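Local coordinates for flagellar motor switch protein FliG (Helicobacter pylori 26695, PDB 5WUJ), which forms part of the flagellar switch complex that helps set the direction of flagellar rotation and is required for flagellum synthesis and motility, at residues 16-21 against 51-56; 30-35 against 41-46; 64-69 against 79-84; 85-90 against 97-102. One frame throughout, in Å; residues are numbered along the deposited sequence.

How the contacts relate
All four contacts belong to the N-terminal domain of FliG, an all-helical domain without strands. Contact 2, between helices 25-32 and 37-50, is nested along the chain inside the loop closed by contact 1, and the two touch where helix 12-23 meets Ile-43. Contacts 3 and 4 follow in series and share helix 79-91; their centres lie about 12 Å apart. Helix 55-71 belongs to both contacts 1 and 3, whose centres are about 18 Å apart, and so joins the two halves. Contacts 2 and 4 are the extremes, about 36 Å between centres. The domain is therefore an elongated row of helices; another protein's chain lies against residues of contacts 1, 2 and 3, and near contact 4 against Glu-85.

Contact 1: 16-21 against 51-56; sequences IAILLI and NGTDKQ
Ile-21 and Asn-51 pass each other at a slant, with the isoleucine reaching for backbone as much as for side chain. Its CD1 comes to 3.7 Å from Asn-51 N and lies 4.0 Å from Asn-51 CA, because CG1 stands beside its own backbone N (chi1 -69°) and the chain then runs on extended. The other branch, CG2, faces the carboxamide: Ile-21 CG2 is 4.1 Å from Asn-51 OD1. Asn-51 starts off pointing away from the helix and bends back to bring that oxygen round. One helical turn earlier, Ile-18 meets Thr-53 nearly at a right angle, CG1 lying 4.1 Å from OG1. This is van der Waals contact only; the threonine hydroxyl is engaged with Leu-50 O, a bond that ties the start of the loop together. Near Gly-52 a glycerol, probably from crystallisation, makes a weak hydrogen bond to the backbone N. The loop thus carries the chain over helix 12-23 from helix 37-50 into helix 55-71. Helix 12-23 lies against both: Ala-17 rests on Gln-46 and Ile-47, while Ile-18 also packs on Val-61 and Leu-19 packs on Leu-62 and Phe-65.

Contact 2: 30-35 against 41-46; sequences EILRHL and TEISKQ
The backbones stay well apart, Leu-32 CA and Ile-43 CA being 8.6 Å from each other, and a type I turn spans Leu-32 to Leu-35. Side chains bridge the gap. Ile-43 points at the other segment and divides its two branches between two leucines. With chi1 at -74° its CG1 stands beside the backbone N, and CG2, left anti to that nitrogen, meets Leu-32 CD2 at 4.1 Å, the two side chains slanting past each other. The longer branch extends to CD1, which sits 3.8 Å from Leu-35 CD1, here with the side chains almost perpendicular. The second methyl of Leu-32, CD1, lies 4.4 Å from Ser-44 OG; that hydroxyl is hydrogen-bonded to Ile-40 O.

His-34 ties the turn back to the helix: its ND1 donates to Glu-30 O at 3.0 Å, with the oxygen in the ring plane and the donor almost in line with the carbonyl bond (171°), which fixes how the imidazole is rotated. On the other helix, Glu-42 OE1 makes a salt bridge to Lys-45 NZ at 3.2 Å and takes a weak bond from Gln-46 NE2.

Helix 12-23 adds apolar neighbours, Ile-16 and Leu-20 packing on Ile-43, and a chain of another protein packs on Ile-31 and Leu-35. Two consecutive helices joined by a short connection and packed through leucine and isoleucine, with the isoleucine also resting on helix 12-23, are the plain packing of an all-helical bundle, here in the FliG N-terminal domain.

Contact 3: 64-69 against 79-84; sequences EFFAIF and GLEYAR
Glu-81 OE2 is gripped twice: Arg-84 NH1 donates to it at 2.8 Å, and a basic side chain of another protein's chain forms a salt bridge with the same oxygen. Glu-81 belongs to a helix pair of the all-helical FliG N-terminal domain, helices 55-71 and 79-91. Arg-84 NH1 meets OE2 on its anti side, the oxygen lies nearly in the guanidinium plane, and the bond is somewhat bent (148°). Glu-81 OE1 lies near Glu-85 OE2, so these two acids would probably raise each other's pKa unless the surrounding bases offset it.

The two segments run at 121°, their axes approaching to 10.9 Å, the gap bridged by Phe-66 and Tyr-82. Phe-66, its CG anti to the backbone N (chi1 -167°), swings its ring across to the second helix: CE2 is 3.7 Å from Tyr-82 CB, and Tyr-82 N lies in the ring plane at the edge. The aliphatic part of Glu-81 adds a looser touch, CG 4.4 Å from Phe-66 CE2. Ile-75, in the loop joining the helices, also packs on Phe-66. Tyr-82 returns the reach: its CE1 lies 4.0 Å from both CA and CB of Ala-67.

Contact 4: 85-90 against 97-102; sequences ELLTRT and KKVMDK
Leu-87 does nearly all the packing here, driving one methyl between two residues of the facing helix. Its CD1 lies 3.5 Å from Val-99 CG1 and 3.7 Å from Met-100 SD, so a single carbon touches both. The second methyl, CD2, adds a looser touch on Val-99 CG1 at 4.0 Å. Leucine and valine stand at about a right angle, while leucine and methionine pass at a slant. Met-100 presents sulfur rather than its terminal methyl to Leu-87 because the chain bends at both chi2 (-61°) and chi3 (-53°); the same side chain packs on Leu-80 and Arg-84. Ala-96 and Leu-103 add to the surface against Leu-87, and Leu-91 lies on Val-99.

The outer faces of the two helices are looser and polar. Thr-90, on an exposed part of helix 79-91, turns its hydroxyl back on its own helix: OG1 donates to Leu-86 O at 2.8 Å from above the carbonyl plane, and that oxygen also accepts from Thr-90 N. On helix 93-104, Lys-97 NZ and Asp-101 OD1 are a long ion pair at 3.7 Å.

The chemistry divides cleanly: between the two segments the touching groups are methyls and a thioether, while the polar bonds described for the two helices stay within each one. Shape and apolar burial, not directed bonds, therefore probably hold helices 79-91 and 93-104, the last two of this domain piece, together here.

Contact 1: 16-21 against 51-56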
loop_
_atom_site.group_PDB
_atom_site.type_symbol
_atom_site.label_atom_id
_atom_site.label_comp_id
_atom_site.label_asym_id
_atom_site.label_seq_id
_atom_site.Cartn_x
_atom_site.Cartn_y
_atom_site.Cartn_z
ATOM N N ILE B 16 0.336 3.636 7.317
ATOM C CA ILE B 16 0.285 2.227 7.699
ATOM C C ILE B 16 -1.107 1.857 8.193
ATOM O O ILE B 16 -1.636 0.801 7.843
ATOM C CB ILE B 16 1.370 1.925 8.747
ATOM C CG1 ILE B 16 2.749 1.870 8.085
ATOM C CG2 ILE B 16 1.058 0.640 9.497
ATOM C CD1 ILE B 16 3.916 2.066 9.087
ATOM N N ALA B 17 -1.740 2.728 8.990
ATOM C CA ALA B 17 -3.109 2.452 9.423
ATOM C C ALA B 17 -4.066 2.436 8.240
ATOM O O ALA B 17 -4.974 1.592 8.175
ATOM C CB ALA B 17 -3.558 3.489 10.451
ATOM N N ILE B 18 -3.869 3.346 7.278
ATOM C CA ILE B 18 -4.709 3.325 6.082
ATOM C C ILE B 18 -4.499 2.024 5.309
ATOM O O ILE B 18 -5.460 1.410 4.827
ATOM C CB ILE B 18 -4.447 4.573 5.212
ATOM C CG1 ILE B 18 -5.213 5.773 5.785
ATOM C CG2 ILE B 18 -4.884 4.344 3.778
ATOM C CD1 ILE B 18 -4.562 7.111 5.486
ATOM N N LEU B 19 -3.251 1.566 5.192
ATOM C CA LEU B 19 -3.034 0.246 4.597
ATOM C C LEU B 19 -3.775 -0.829 5.389
ATOM O O LEU B 19 -4.476 -1.668 4.809
ATOM C CB LEU B 19 -1.533 -0.063 4.517
ATOM C CG LEU B 19 -1.067 -1.396 3.913
ATOM C CD1 LEU B 19 0.357 -1.236 3.480
ATOM C CD2 LEU B 19 -1.152 -2.555 4.901
ATOM N N LEU B 20 -3.650 -0.808 6.730
ATOM C CA LEU B 20 -4.265 -1.863 7.536
ATOM C C LEU B 20 -5.784 -1.859 7.411
ATOM O O LEU B 20 -6.407 -2.919 7.266
ATOM C CB LEU B 20 -3.844 -1.728 8.995
ATOM C CG LEU B 20 -2.372 -2.101 9.163
ATOM C CD1 LEU B 20 -1.870 -1.759 10.561
ATOM C CD2 LEU B 20 -2.163 -3.594 8.854
ATOM N N ILE B 21 -6.395 -0.679 7.455
ATOM C CA ILE B 21 -7.837 -0.576 7.252
ATOM C C ILE B 21 -8.247 -1.302 5.973
ATOM O O ILE B 21 -9.225 -2.054 5.949
ATOM C CB ILE B 21 -8.266 0.906 7.214
ATOM C CG1 ILE B 21 -8.126 1.585 8.584
ATOM C CG2 ILE B 21 -9.669 1.047 6.630
ATOM C CD1 ILE B 21 -8.188 3.133 8.526
ATOM N N ASN B 51 -10.566 5.741 9.732
ATOM C CA ASN B 51 -11.702 5.010 9.189
ATOM C C ASN B 51 -12.497 5.911 8.259
ATOM O O ASN B 51 -12.851 7.037 8.617
ATOM C CB ASN B 51 -12.611 4.510 10.320
ATOM C CG ASN B 51 -12.722 2.992 10.362
ATOM O OD1 ASN B 51 -12.466 2.306 9.371
ATOM N ND2 ASN B 51 -13.116 2.459 11.519
ATOM N N GLY B 52 -12.767 5.422 7.057
ATOM C CA GLY B 52 -13.514 6.237 6.118
ATOM C C GLY B 52 -12.710 7.273 5.360
ATOM O O GLY B 52 -13.295 8.206 4.806
ATOM N N THR B 53 -11.385 7.144 5.316
ATOM C CA THR B 53 -10.594 7.933 4.377
ATOM C C THR B 53 -11.074 7.688 2.946
ATOM O O THR B 53 -11.599 6.617 2.625
ATOM C CB THR B 53 -9.113 7.573 4.531
ATOM O OG1 THR B 53 -8.675 7.940 5.846
ATOM C CG2 THR B 53 -8.233 8.266 3.485
ATOM N N ASP B 54 -10.939 8.713 2.096
ATOM C CA ASP B 54 -11.227 8.574 0.670
ATOM C C ASP B 54 -10.553 7.331 0.105
ATOM O O ASP B 54 -9.403 7.024 0.435
ATOM C CB ASP B 54 -10.733 9.805 -0.103
ATOM C CG ASP B 54 -11.618 11.026 0.095
ATOM O OD1 ASP B 54 -12.655 10.916 0.787
ATOM O OD2 ASP B 54 -11.262 12.102 -0.436
ATOM N N LYS B 55 -11.275 6.606 -0.752
ATOM C CA LYS B 55 -10.694 5.399 -1.325
ATOM C C LYS B 55 -9.535 5.722 -2.262
ATOM O O LYS B 55 -8.593 4.927 -2.359
ATOM C CB LYS B 55 -11.751 4.562 -2.051
ATOM C CG LYS B 55 -11.300 3.108 -2.222
ATOM C CD LYS B 55 -12.114 2.355 -3.263
ATOM C CE LYS B 55 -11.686 0.888 -3.331
ATOM N NZ LYS B 55 -12.519 0.076 -4.269
ATOM N N GLN B 56 -9.576 6.873 -2.948
ATOM C CA GLN B 56 -8.475 7.238 -3.844
ATOM C C GLN B 56 -7.181 7.489 -3.068
ATOM O O GLN B 56 -6.093 7.135 -3.535
ATOM C CB GLN B 56 -8.844 8.467 -4.681
ATOM C CG GLN B 56 -10.150 8.338 -5.479
ATOM C CD GLN B 56 -11.330 9.010 -4.789
ATOM O OE1 GLN B 56 -11.886 8.482 -3.822
ATOM N NE2 GLN B 56 -11.718 10.180 -5.285
#

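Contact 2: 30-35 against 41-46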
loop_
_atom_site.group_PDB
_atom_site.type_symbol
_atom_site.label_atom_id
_atom_site.label_comp_id
_atom_site.label_asym_id
_atom_site.label_seq_id
_atom_site.Cartn_x
_atom_site.Cartn_y
_atom_site.Cartn_z
ATOM N N GLU B 30 -3.330 -9.885 12.629
ATOM C CA GLU B 30 -2.097 -10.667 12.536
ATOM C C GLU B 30 -0.861 -9.783 12.663
ATOM O O GLU B 30 0.146 -10.204 13.251
ATOM C CB GLU B 30 -2.050 -11.452 11.225
ATOM C CG GLU B 30 -3.338 -12.181 10.908
ATOM C CD GLU B 30 -3.125 -13.633 10.561
ATOM O OE1 GLU B 30 -4.084 -14.267 10.070
ATOM O OE2 GLU B 30 -2.001 -14.138 10.780
ATOM N N ILE B 31 -0.907 -8.560 12.113
ATOM C CA ILE B 31 0.222 -7.641 12.252
ATOM C C ILE B 31 0.321 -7.142 13.687
ATOM O O ILE B 31 1.402 -7.160 14.296
ATOM C CB ILE B 31 0.094 -6.456 11.280
ATOM C CG1 ILE B 31 0.235 -6.890 9.814
ATOM C CG2 ILE B 31 1.177 -5.435 11.587
ATOM C CD1 ILE B 31 1.360 -7.845 9.554
ATOM N N LEU B 32 -0.814 -6.695 14.246
ATOM C CA LEU B 32 -0.805 -6.096 15.580
ATOM C C LEU B 32 -0.267 -7.059 16.628
ATOM O O LEU B 32 0.418 -6.630 17.566
ATOM C CB LEU B 32 -2.206 -5.641 15.981
ATOM C CG LEU B 32 -2.928 -4.591 15.140
ATOM C CD1 LEU B 32 -4.261 -4.234 15.795
ATOM C CD2 LEU B 32 -2.097 -3.334 14.925
ATOM N N ARG B 33 -0.535 -8.361 16.479
ATOM C CA ARG B 33 -0.061 -9.344 17.449
ATOM C C ARG B 33 1.458 -9.491 17.455
ATOM O O ARG B 33 1.991 -10.127 18.368
ATOM C CB ARG B 33 -0.733 -10.708 17.193
ATOM C CG ARG B 33 -2.237 -10.741 17.547
ATOM C CD ARG B 33 -2.840 -12.154 17.595
ATOM N NE ARG B 33 -3.012 -12.742 16.268
ATOM C CZ ARG B 33 -4.080 -12.564 15.489
ATOM N NH1 ARG B 33 -5.094 -11.802 15.890
ATOM N NH2 ARG B 33 -4.131 -13.145 14.294
ATOM N N HIS B 34 2.166 -8.932 16.471
ATOM C CA HIS B 34 3.621 -8.959 16.443
ATOM C C HIS B 34 4.248 -7.603 16.738
ATOM O O HIS B 34 5.478 -7.484 16.689
ATOM C CB HIS B 34 4.117 -9.479 15.086
ATOM C CG HIS B 34 3.855 -10.936 14.873
ATOM N ND1 HIS B 34 2.722 -11.405 14.241
ATOM C CD2 HIS B 34 4.564 -12.033 15.229
ATOM C CE1 HIS B 34 2.749 -12.724 14.211
ATOM N NE2 HIS B 34 3.860 -13.132 14.800
ATOM N N LEU B 35 3.448 -6.584 17.042
ATOM C CA LEU B 35 3.964 -5.273 17.400
ATOM C C LEU B 35 4.034 -5.119 18.915
ATOM O O LEU B 35 3.356 -5.821 19.669
ATOM C CB LEU B 35 3.100 -4.158 16.806
ATOM C CG LEU B 35 3.230 -3.984 15.289
ATOM C CD1 LEU B 35 2.211 -2.972 14.784
ATOM C CD2 LEU B 35 4.652 -3.577 14.903
ATOM N N THR B 41 -0.565 0.982 20.091
ATOM C CA THR B 41 -1.343 2.138 20.526
ATOM C C THR B 41 -1.428 3.192 19.433
ATOM O O THR B 41 -2.512 3.707 19.136
ATOM C CB THR B 41 -0.728 2.742 21.789
ATOM O OG1 THR B 41 -0.635 1.726 22.795
ATOM C CG2 THR B 41 -1.592 3.881 22.290
ATOM N N GLU B 42 -0.283 3.544 18.839
ATOM C CA GLU B 42 -0.268 4.571 17.802
ATOM C C GLU B 42 -1.051 4.125 16.571
ATOM O O GLU B 42 -1.840 4.898 16.018
ATOM C CB GLU B 42 1.175 4.921 17.430
ATOM C CG GLU B 42 1.299 6.059 16.422
ATOM C CD GLU B 42 0.855 7.397 16.989
ATOM O OE1 GLU B 42 0.447 8.270 16.193
ATOM O OE2 GLU B 42 0.912 7.577 18.228
ATOM N N ILE B 43 -0.874 2.873 16.146
ATOM C CA ILE B 43 -1.517 2.429 14.915
ATOM C C ILE B 43 -3.019 2.265 15.123
ATOM O O ILE B 43 -3.827 2.702 14.292
ATOM C CB ILE B 43 -0.842 1.139 14.412
ATOM C CG1 ILE B 43 0.517 1.488 13.810
ATOM C CG2 ILE B 43 -1.706 0.444 13.368
ATOM C CD1 ILE B 43 1.246 0.305 13.203
ATOM N N SER B 44 -3.416 1.660 16.251
ATOM C CA SER B 44 -4.830 1.543 16.608
ATOM C C SER B 44 -5.511 2.901 16.632
ATOM O O SER B 44 -6.662 3.040 16.191
ATOM C CB SER B 44 -4.973 0.880 17.984
ATOM O OG SER B 44 -4.502 -0.452 17.948
ATOM N N LYS B 45 -4.820 3.908 17.166
ATOM C CA LYS B 45 -5.391 5.246 17.236
ATOM C C LYS B 45 -5.697 5.788 15.846
ATOM O O LYS B 45 -6.748 6.403 15.630
ATOM C CB LYS B 45 -4.435 6.173 17.982
ATOM C CG LYS B 45 -4.926 7.594 18.148
ATOM C CD LYS B 45 -3.964 8.398 19.018
ATOM C CE LYS B 45 -3.494 9.660 18.311
ATOM N NZ LYS B 45 -2.188 9.469 17.623
ATOM N N GLN B 46 -4.792 5.565 14.888
ATOM C CA GLN B 46 -4.999 6.097 13.546
ATOM C C GLN B 46 -6.033 5.294 12.758
ATOM O O GLN B 46 -6.735 5.857 11.912
ATOM C CB GLN B 46 -3.665 6.142 12.801
ATOM C CG GLN B 46 -2.592 6.986 13.479
ATOM C CD GLN B 46 -2.999 8.448 13.648
ATOM O OE1 GLN B 46 -3.906 8.947 12.966
ATOM N NE2 GLN B 46 -2.319 9.147 14.556
#

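Contact 3: 64-69 against 79-84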
loop_
_atom_site.group_PDB
_atom_site.type_symbol
_atom_site.label_atom_id
_atom_site.label_comp_id
_atom_site.label_asym_id
_atom_site.label_seq_id
_atom_site.Cartn_x
_atom_site.Cartn_y
_atom_site.Cartn_z
ATOM N N GLU B 64 1.962 3.049 -3.036
ATOM C CA GLU B 64 3.240 3.359 -2.408
ATOM C C GLU B 64 3.834 2.114 -1.757
ATOM O O GLU B 64 5.021 1.813 -1.933
ATOM C CB GLU B 64 3.040 4.483 -1.392
ATOM C CG GLU B 64 4.296 5.002 -0.738
ATOM C CD GLU B 64 4.019 6.222 0.138
ATOM O OE1 GLU B 64 4.765 6.426 1.119
ATOM O OE2 GLU B 64 3.055 6.972 -0.147
ATOM N N PHE B 65 3.012 1.356 -1.032
ATOM C CA PHE B 65 3.514 0.148 -0.382
ATOM C C PHE B 65 3.782 -0.968 -1.383
ATOM O O PHE B 65 4.717 -1.748 -1.185
ATOM C CB PHE B 65 2.539 -0.313 0.683
ATOM C CG PHE B 65 2.747 0.383 1.986
ATOM C CD1 PHE B 65 3.725 -0.050 2.859
ATOM C CD2 PHE B 65 1.986 1.489 2.323
ATOM C CE1 PHE B 65 3.939 0.608 4.068
ATOM C CE2 PHE B 65 2.189 2.143 3.537
ATOM C CZ PHE B 65 3.168 1.710 4.397
ATOM N N PHE B 66 2.986 -1.048 -2.460
ATOM C CA PHE B 66 3.282 -1.984 -3.542
ATOM C C PHE B 66 4.698 -1.775 -4.071
ATOM O O PHE B 66 5.451 -2.739 -4.258
ATOM C CB PHE B 66 2.252 -1.821 -4.670
ATOM C CG PHE B 66 2.273 -2.923 -5.676
ATOM C CD1 PHE B 66 1.971 -4.232 -5.297
ATOM C CD2 PHE B 66 2.601 -2.667 -6.992
ATOM C CE1 PHE B 66 1.989 -5.262 -6.235
ATOM C CE2 PHE B 66 2.630 -3.686 -7.938
ATOM C CZ PHE B 66 2.321 -4.989 -7.560
ATOM N N ALA B 67 5.093 -0.518 -4.287
ATOM C CA ALA B 67 6.437 -0.268 -4.797
ATOM C C ALA B 67 7.499 -0.666 -3.775
ATOM O O ALA B 67 8.551 -1.199 -4.144
ATOM C CB ALA B 67 6.577 1.194 -5.198
ATOM N N ILE B 68 7.234 -0.436 -2.487
ATOM C CA ILE B 68 8.173 -0.841 -1.436
ATOM C C ILE B 68 8.358 -2.359 -1.427
ATOM O O ILE B 68 9.486 -2.868 -1.351
ATOM C CB ILE B 68 7.679 -0.334 -0.069
ATOM C CG1 ILE B 68 7.810 1.188 0.014
ATOM C CG2 ILE B 68 8.419 -1.029 1.063
ATOM C CD1 ILE B 68 7.098 1.793 1.201
ATOM N N PHE B 69 7.253 -3.104 -1.481
ATOM C CA PHE B 69 7.342 -4.556 -1.455
ATOM C C PHE B 69 7.974 -5.107 -2.733
ATOM O O PHE B 69 8.682 -6.121 -2.684
ATOM C CB PHE B 69 5.957 -5.148 -1.228
ATOM C CG PHE B 69 5.368 -4.817 0.113
ATOM C CD1 PHE B 69 6.182 -4.566 1.199
ATOM C CD2 PHE B 69 4.002 -4.778 0.295
ATOM C CE1 PHE B 69 5.638 -4.267 2.439
ATOM C CE2 PHE B 69 3.452 -4.482 1.539
ATOM C CZ PHE B 69 4.276 -4.231 2.615
ATOM N N GLY B 79 4.456 -8.059 -11.775
ATOM C CA GLY B 79 5.368 -7.116 -12.402
ATOM C C GLY B 79 4.714 -6.236 -13.454
ATOM O O GLY B 79 5.093 -5.070 -13.614
ATOM N N LEU B 80 3.718 -6.769 -14.176
ATOM C CA LEU B 80 3.044 -5.983 -15.210
ATOM C C LEU B 80 2.370 -4.748 -14.612
ATOM O O LEU B 80 2.513 -3.635 -15.132
ATOM C CB LEU B 80 2.024 -6.861 -15.944
ATOM C CG LEU B 80 1.751 -6.685 -17.436
ATOM C CD1 LEU B 80 3.049 -6.575 -18.244
ATOM C CD2 LEU B 80 0.885 -7.837 -17.959
ATOM N N GLU B 81 1.625 -4.930 -13.516
ATOM C CA GLU B 81 0.963 -3.815 -12.845
ATOM C C GLU B 81 1.971 -2.856 -12.227
ATOM O O GLU B 81 1.732 -1.641 -12.179
ATOM C CB GLU B 81 0.021 -4.362 -11.767
ATOM C CG GLU B 81 -0.626 -3.339 -10.833
ATOM C CD GLU B 81 -1.365 -2.212 -11.561
ATOM O OE1 GLU B 81 -1.485 -1.110 -10.977
ATOM O OE2 GLU B 81 -1.844 -2.422 -12.700
ATOM N N TYR B 82 3.093 -3.384 -11.733
ATOM C CA TYR B 82 4.146 -2.519 -11.225
ATOM C C TYR B 82 4.731 -1.663 -12.346
ATOM O O TYR B 82 4.908 -0.444 -12.191
ATOM C CB TYR B 82 5.236 -3.366 -10.552
ATOM C CG TYR B 82 6.387 -2.539 -10.039
ATOM C CD1 TYR B 82 6.175 -1.514 -9.118
ATOM C CD2 TYR B 82 7.686 -2.762 -10.483
ATOM C CE1 TYR B 82 7.229 -0.744 -8.642
ATOM C CE2 TYR B 82 8.740 -1.998 -10.011
ATOM C CZ TYR B 82 8.505 -0.992 -9.093
ATOM O OH TYR B 82 9.550 -0.229 -8.630
ATOM N N ALA B 83 5.057 -2.291 -13.481
ATOM C CA ALA B 83 5.494 -1.533 -14.656
ATOM C C ALA B 83 4.469 -0.473 -15.045
ATOM O O ALA B 83 4.822 0.685 -15.312
ATOM C CB ALA B 83 5.739 -2.485 -15.825
ATOM N N ARG B 84 3.191 -0.856 -15.070
ATOM C CA ARG B 84 2.131 0.069 -15.462
ATOM C C ARG B 84 2.105 1.296 -14.556
ATOM O O ARG B 84 1.956 2.427 -15.035
ATOM C CB ARG B 84 0.793 -0.674 -15.428
ATOM C CG ARG B 84 -0.366 -0.008 -16.142
ATOM C CD ARG B 84 -1.635 -0.857 -15.976
ATOM N NE ARG B 84 -1.658 -2.018 -16.870
ATOM C CZ ARG B 84 -1.645 -3.297 -16.477
ATOM N NH1 ARG B 84 -1.609 -3.618 -15.186
ATOM N NH2 ARG B 84 -1.668 -4.271 -17.388
#

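Contact 4: 85-90 against 97-102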
loop_
_atom_site.group_PDB
_atom_site.type_symbol
_atom_site.label_atom_id
_atom_site.label_comp_id
_atom_site.label_asym_id
_atom_site.label_seq_id
_atom_site.Cartn_x
_atom_site.Cartn_y
_atom_site.Cartn_z
ATOM N N GLU B 85 2.256 1.093 -13.242
ATOM C CA GLU B 85 2.306 2.218 -12.308
ATOM C C GLU B 85 3.563 3.052 -12.507
ATOM O O GLU B 85 3.503 4.287 -12.507
ATOM C CB GLU B 85 2.248 1.714 -10.866
ATOM C CG GLU B 85 0.941 1.044 -10.499
ATOM C CD GLU B 85 0.993 0.353 -9.136
ATOM O OE1 GLU B 85 1.958 0.584 -8.375
ATOM O OE2 GLU B 85 0.069 -0.428 -8.833
ATOM N N LEU B 86 4.709 2.388 -12.671
ATOM C CA LEU B 86 5.968 3.097 -12.889
ATOM C C LEU B 86 5.920 3.951 -14.158
ATOM O O LEU B 86 6.285 5.135 -14.140
ATOM C CB LEU B 86 7.107 2.088 -12.975
ATOM C CG LEU B 86 8.489 2.646 -13.314
ATOM C CD1 LEU B 86 8.961 3.579 -12.202
ATOM C CD2 LEU B 86 9.489 1.512 -13.522
ATOM N N LEU B 87 5.505 3.353 -15.280
ATOM C CA LEU B 87 5.515 4.076 -16.552
ATOM C C LEU B 87 4.501 5.210 -16.554
ATOM O O LEU B 87 4.751 6.271 -17.138
ATOM C CB LEU B 87 5.243 3.112 -17.700
ATOM C CG LEU B 87 6.363 2.087 -17.850
ATOM C CD1 LEU B 87 5.886 0.820 -18.547
ATOM C CD2 LEU B 87 7.556 2.696 -18.578
ATOM N N THR B 88 3.370 5.018 -15.882
ATOM C CA THR B 88 2.400 6.097 -15.765
ATOM C C THR B 88 2.969 7.265 -14.966
ATOM O O THR B 88 2.744 8.431 -15.305
ATOM C CB THR B 88 1.118 5.559 -15.126
ATOM O OG1 THR B 88 0.573 4.539 -15.974
ATOM C CG2 THR B 88 0.099 6.662 -14.935
ATOM N N ARG B 89 3.711 6.978 -13.901
ATOM C CA ARG B 89 4.317 8.066 -13.142
ATOM C C ARG B 89 5.388 8.778 -13.960
ATOM O O ARG B 89 5.509 10.005 -13.900
ATOM C CB ARG B 89 4.911 7.541 -11.839
ATOM C CG ARG B 89 3.881 7.275 -10.764
ATOM C CD ARG B 89 4.534 7.209 -9.391
ATOM N NE ARG B 89 5.480 6.101 -9.292
ATOM C CZ ARG B 89 5.146 4.855 -8.965
ATOM N NH1 ARG B 89 3.880 4.547 -8.700
ATOM N NH2 ARG B 89 6.080 3.915 -8.903
ATOM N N THR B 90 6.159 8.029 -14.747
ATOM C CA THR B 90 7.304 8.619 -15.418
ATOM C C THR B 90 6.966 9.158 -16.802
ATOM O O THR B 90 7.525 10.182 -17.206
ATOM C CB THR B 90 8.438 7.594 -15.498
ATOM O OG1 THR B 90 7.932 6.349 -15.986
ATOM C CG2 THR B 90 9.017 7.369 -14.102
ATOM N N LYS B 97 0.854 3.625 -21.942
ATOM C CA LYS B 97 0.054 2.557 -22.532
ATOM C C LYS B 97 0.723 1.996 -23.786
ATOM O O LYS B 97 0.690 0.785 -24.028
ATOM C CB LYS B 97 -1.368 3.048 -22.825
ATOM C CG LYS B 97 -2.111 2.168 -23.801
ATOM C CD LYS B 97 -3.342 1.533 -23.172
ATOM C CE LYS B 97 -3.739 0.249 -23.894
ATOM N NZ LYS B 97 -4.252 -0.802 -22.962
ATOM N N LYS B 98 1.363 2.850 -24.586
ATOM C CA LYS B 98 2.035 2.322 -25.771
ATOM C C LYS B 98 3.242 1.481 -25.380
ATOM O O LYS B 98 3.502 0.438 -25.993
ATOM C CB LYS B 98 2.413 3.453 -26.741
ATOM C CG LYS B 98 1.267 4.442 -26.953
ATOM C CD LYS B 98 1.673 5.720 -27.675
ATOM C CE LYS B 98 2.596 5.472 -28.845
ATOM N NZ LYS B 98 2.371 6.500 -29.896
ATOM N N VAL B 99 3.976 1.896 -24.340
ATOM C CA VAL B 99 5.003 1.020 -23.776
ATOM C C VAL B 99 4.369 -0.261 -23.241
ATOM O O VAL B 99 4.837 -1.372 -23.524
ATOM C CB VAL B 99 5.804 1.742 -22.682
ATOM C CG1 VAL B 99 6.722 0.748 -21.958
ATOM C CG2 VAL B 99 6.619 2.880 -23.302
ATOM N N MET B 100 3.271 -0.122 -22.492
ATOM C CA MET B 100 2.655 -1.291 -21.873
ATOM C C MET B 100 2.224 -2.321 -22.913
ATOM O O MET B 100 2.442 -3.525 -22.729
ATOM C CB MET B 100 1.470 -0.875 -21.004
ATOM C CG MET B 100 1.921 -0.241 -19.703
ATOM S SD MET B 100 2.900 -1.377 -18.702
ATOM C CE MET B 100 1.774 -2.781 -18.651
ATOM N N ASP B 101 1.631 -1.870 -24.021
ATOM C CA ASP B 101 1.261 -2.804 -25.081
ATOM C C ASP B 101 2.487 -3.538 -25.618
ATOM O O ASP B 101 2.459 -4.761 -25.792
ATOM C CB ASP B 101 0.521 -2.078 -26.204
ATOM C CG ASP B 101 -0.856 -1.597 -25.778
ATOM O OD1 ASP B 101 -1.473 -2.228 -24.889
ATOM O OD2 ASP B 101 -1.329 -0.603 -26.360
ATOM N N LYS B 102 3.584 -2.814 -25.867
ATOM C CA LYS B 102 4.803 -3.493 -26.298
ATOM C C LYS B 102 5.373 -4.363 -25.185
ATOM O O LYS B 102 5.995 -5.393 -25.467
ATOM C CB LYS B 102 5.850 -2.483 -26.783
ATOM C CG LYS B 102 5.594 -1.953 -28.184
ATOM C CD LYS B 102 6.840 -2.042 -29.058
ATOM C CE LYS B 102 6.561 -1.525 -30.467
ATOM N NZ LYS B 102 7.578 -1.941 -31.483
#